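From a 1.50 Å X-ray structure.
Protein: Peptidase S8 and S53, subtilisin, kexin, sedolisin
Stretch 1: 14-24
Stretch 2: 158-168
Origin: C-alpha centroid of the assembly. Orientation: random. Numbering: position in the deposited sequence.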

# COMPACT_ATOMS: atom_id res chain seq x y z
N ALA A 14 17.31 13.67 -11.77
CA ALA A 14 16.96 12.43 -12.47
C ALA A 14 16.35 11.39 -11.53
O ALA A 14 16.63 11.39 -10.34
N PRO A 15 15.51 10.50 -12.07
CA PRO A 15 15.14 9.38 -11.23
C PRO A 15 16.38 8.53 -10.91
O PRO A 15 17.36 8.57 -11.67
N PRO A 16 16.35 7.80 -9.79
CA PRO A 16 17.45 6.91 -9.50
C PRO A 16 17.39 5.67 -10.39
O PRO A 16 16.35 5.41 -11.01
N PRO A 17 18.49 4.91 -10.45
CA PRO A 17 18.44 3.54 -10.98
C PRO A 17 17.56 2.62 -10.12
O PRO A 17 17.28 2.94 -8.95
N GLY A 18 17.11 1.50 -10.68
CA GLY A 18 16.35 0.50 -9.95
C GLY A 18 17.17 -0.64 -9.32
O GLY A 18 16.64 -1.66 -8.98
N THR A 19 18.47 -0.42 -9.15
CA THR A 19 19.37 -1.34 -8.49
C THR A 19 18.79 -1.76 -7.17
O THR A 19 18.23 -0.93 -6.44
N ALA A 20 18.93 -3.04 -6.85
CA ALA A 20 18.48 -3.53 -5.55
C ALA A 20 19.62 -3.44 -4.54
O ALA A 20 20.68 -2.92 -4.83
N GLY A 21 19.36 -3.93 -3.33
CA GLY A 21 20.35 -4.02 -2.27
C GLY A 21 20.31 -2.85 -1.29
O GLY A 21 19.98 -1.73 -1.64
N PRO A 22 20.69 -3.09 -0.03
CA PRO A 22 20.74 -2.01 0.95
C PRO A 22 21.92 -1.08 0.70
O PRO A 22 22.90 -1.48 0.09
N ALA A 23 21.83 0.14 1.23
CA ALA A 23 22.90 1.13 1.08
C ALA A 23 24.10 0.76 1.95
O ALA A 23 25.24 1.10 1.61
N GLN A 24 23.83 0.09 3.08
CA GLN A 24 24.88 -0.49 3.93
C GLN A 24 24.42 -1.84 4.44
O GLN A 24 23.21 -2.14 4.43
N ALA A 158 13.47 6.34 2.28
CA ALA A 158 13.12 7.02 1.02
C ALA A 158 14.08 6.60 -0.09
O ALA A 158 13.71 6.55 -1.26
N GLU A 159 15.33 6.38 0.28
CA GLU A 159 16.38 6.09 -0.69
C GLU A 159 16.11 4.74 -1.33
O GLU A 159 16.19 4.59 -2.54
N THR A 160 15.74 3.74 -0.54
CA THR A 160 15.41 2.44 -1.12
C THR A 160 14.04 2.46 -1.79
O THR A 160 13.85 1.79 -2.82
N LEU A 161 13.09 3.24 -1.25
CA LEU A 161 11.77 3.26 -1.83
C LEU A 161 11.86 3.78 -3.29
O LEU A 161 11.23 3.22 -4.21
N ALA A 162 12.66 4.83 -3.49
CA ALA A 162 12.75 5.43 -4.82
C ALA A 162 13.33 4.42 -5.81
O ALA A 162 12.85 4.30 -6.95
N ARG A 163 14.38 3.71 -5.40
CA ARG A 163 14.95 2.70 -6.27
C ARG A 163 13.93 1.59 -6.55
O ARG A 163 13.83 1.09 -7.68
N ALA A 164 13.22 1.17 -5.51
CA ALA A 164 12.26 0.07 -5.67
C ALA A 164 11.13 0.42 -6.61
O ALA A 164 10.62 -0.44 -7.33
N VAL A 165 10.72 1.67 -6.59
CA VAL A 165 9.66 2.15 -7.48
C VAL A 165 10.10 2.08 -8.93
O VAL A 165 9.37 1.61 -9.78
N VAL A 166 11.31 2.56 -9.21
CA VAL A 166 11.88 2.45 -10.54
C VAL A 166 12.01 0.99 -10.94
O VAL A 166 11.67 0.63 -12.07
N ARG A 167 12.51 0.15 -10.04
CA ARG A 167 12.65 -1.28 -10.35
C ARG A 167 11.30 -1.93 -10.69
O ARG A 167 11.19 -2.63 -11.68
N ALA A 168 10.28 -1.63 -9.90
CA ALA A 168 8.95 -2.17 -10.15
C ALA A 168 8.44 -1.75 -11.53
O ALA A 168 7.92 -2.56 -12.28

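A segment without helix or strand leaves its carbonyl oxygens without the partners that regular structure would supply, and a neighbouring helix can meet that need through long, charged side chains. The packing of residues 14-24 against the helix 158-168 is a compact example. Every hydrogen bond between the two stretches runs from an arginine of the helix to a main-chain carbonyl of the irregular segment, and 560 Å² of surface, both sides summed, is buried in the process.

Arg163 does most of this work. Its CA-to-CB bond points sideways, but the side chain, with chi1 to chi3 in the m, t and m wells, brings the guanidinium to the backbone of residues 19-21. NH1 donates to Thr19 O at 2.9 Å and to Gly21 O at 3.0 Å, with a weak third bond from NH1 to Ala20 O at 3.2 Å, where the N-H...O angle falls to 120°. NH2 reaches Gly21 O as well, at 2.9 Å, so this one carbonyl accepts from both terminal nitrogens. All three oxygens lie at the edge of the guanidinium, near its plane, where its N-H bonds point.

The carbonyls carry no full charge; a counter-charge comes from the same helix. Glu159, one turn earlier, has chi1 t and chi2 m; its OE1 accepts from Arg163 NH2 at 2.9 Å in a nearly straight salt-bridge hydrogen bond, while Arg163 NE makes a weak bond to Glu159 OE2, also at 2.9 Å. Thus NE, NH1 and NH2 of Arg163 all find acceptors, and the same guanidinium thereby binds both the carboxylate and the loop.

Arg167 repeats the theme on a smaller scale. Its CB points toward the loop, and chi1 to chi3 are all t, an extended chain that carries NH1 to Gly18 O at 2.9 Å with a good angle of 161°. Ala20 CB lies over one face of this guanidinium, 3.9 Å from Arg167 NH1, and NE is satisfied elsewhere in the structure.

Beside the polar cluster, Pro16 supplies most of the apolar packing, with Pro15 at its margin. Pro16 points toward the helix, its CG 3.8 Å from Ala162 CB and its CD 4.0 Å from CG2 of Val166, a residue whose t rotamer accompanies a CB directed at the loop. Pro17 points away, yet its carbonyl turns to the helix: Pro17 O lies 3.2 Å from Arg163 CG and forms a CA-H...O contact with Arg163 CA at 3.6 Å.

Where the backbones come closest, the loop has glycine. Gly18 CA sits 3.4 Å from Arg163 O in a second CA-H...O contact, supplementing the helical bond that this oxygen already accepts from Arg167 N at 2.9 Å. A CB on Gly18 would fall 2.9 Å from Arg167 N, a clash. Gly21 is different: its backbone angles would jam a CB against the preceding carbonyl, so its own conformation calls for glycine.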

# COMPACT_ATOMS: atom_id res chain seq x y z
CB ALA A 14 18.18 11.84 -13.15
CB PRO A 15 14.12 8.62 -12.07
CG PRO A 15 14.26 9.09 -13.45
CD PRO A 15 14.95 10.42 -13.42
CB PRO A 16 17.20 6.55 -8.04
CG PRO A 16 15.72 6.49 -7.97
CD PRO A 16 15.22 7.59 -8.86
CB PRO A 17 19.90 3.10 -10.93
CG PRO A 17 20.47 3.84 -9.78
CD PRO A 17 19.79 5.19 -9.82
CB THR A 19 20.72 -0.62 -8.22
OG1 THR A 19 21.18 0.00 -9.44
CG2 THR A 19 21.81 -1.56 -7.71
CB ALA A 20 17.94 -4.94 -5.68
CB PRO A 22 20.92 -2.78 2.26
CG PRO A 22 21.72 -3.95 1.86
CD PRO A 22 21.10 -4.38 0.56
CB ALA A 23 22.38 2.51 1.42
CB GLN A 24 25.26 0.43 5.10
CG GLN A 24 24.14 0.78 6.05
CD GLN A 24 24.59 1.65 7.22
OE1 GLN A 24 25.70 1.51 7.75
NE2 GLN A 24 23.71 2.56 7.63
CB ALA A 158 13.14 8.53 1.19
CB GLU A 159 17.75 6.15 -0.01
CG GLU A 159 18.96 6.10 -0.96
CD GLU A 159 19.28 4.70 -1.49
OE1 GLU A 159 19.09 3.70 -0.77
OE2 GLU A 159 19.79 4.63 -2.63
CB THR A 160 15.44 1.31 -0.10
OG1 THR A 160 14.54 1.63 0.97
CG2 THR A 160 16.83 1.11 0.44
CB LEU A 161 10.81 4.14 -1.04
CG LEU A 161 9.41 4.22 -1.65
CD1 LEU A 161 8.80 2.86 -1.79
CD2 LEU A 161 8.51 5.12 -0.79
CB ALA A 162 13.62 6.65 -4.79
CB ARG A 163 16.23 2.13 -5.68
CG ARG A 163 17.37 3.13 -5.71
CD ARG A 163 18.69 2.44 -5.37
NE ARG A 163 18.88 2.22 -3.94
CZ ARG A 163 19.35 1.12 -3.35
NH1 ARG A 163 19.60 -0.01 -4.01
NH2 ARG A 163 19.56 1.14 -2.05
CB ALA A 164 11.70 -0.33 -4.31
CB VAL A 165 9.19 3.57 -7.06
CG1 VAL A 165 8.43 4.28 -8.17
CG2 VAL A 165 8.40 3.52 -5.76
CB VAL A 166 13.24 3.14 -10.60
CG1 VAL A 166 13.92 2.81 -11.92
CG2 VAL A 166 13.03 4.63 -10.42
CB ARG A 167 13.31 -1.98 -9.16
CG ARG A 167 13.68 -3.42 -9.40
CD ARG A 167 14.29 -4.00 -8.13
NE ARG A 167 14.88 -5.32 -8.39
CZ ARG A 167 16.06 -5.54 -9.01
NH1 ARG A 167 16.85 -4.53 -9.35
NH2 ARG A 167 16.49 -6.79 -9.19
CB ALA A 168 7.99 -1.69 -9.09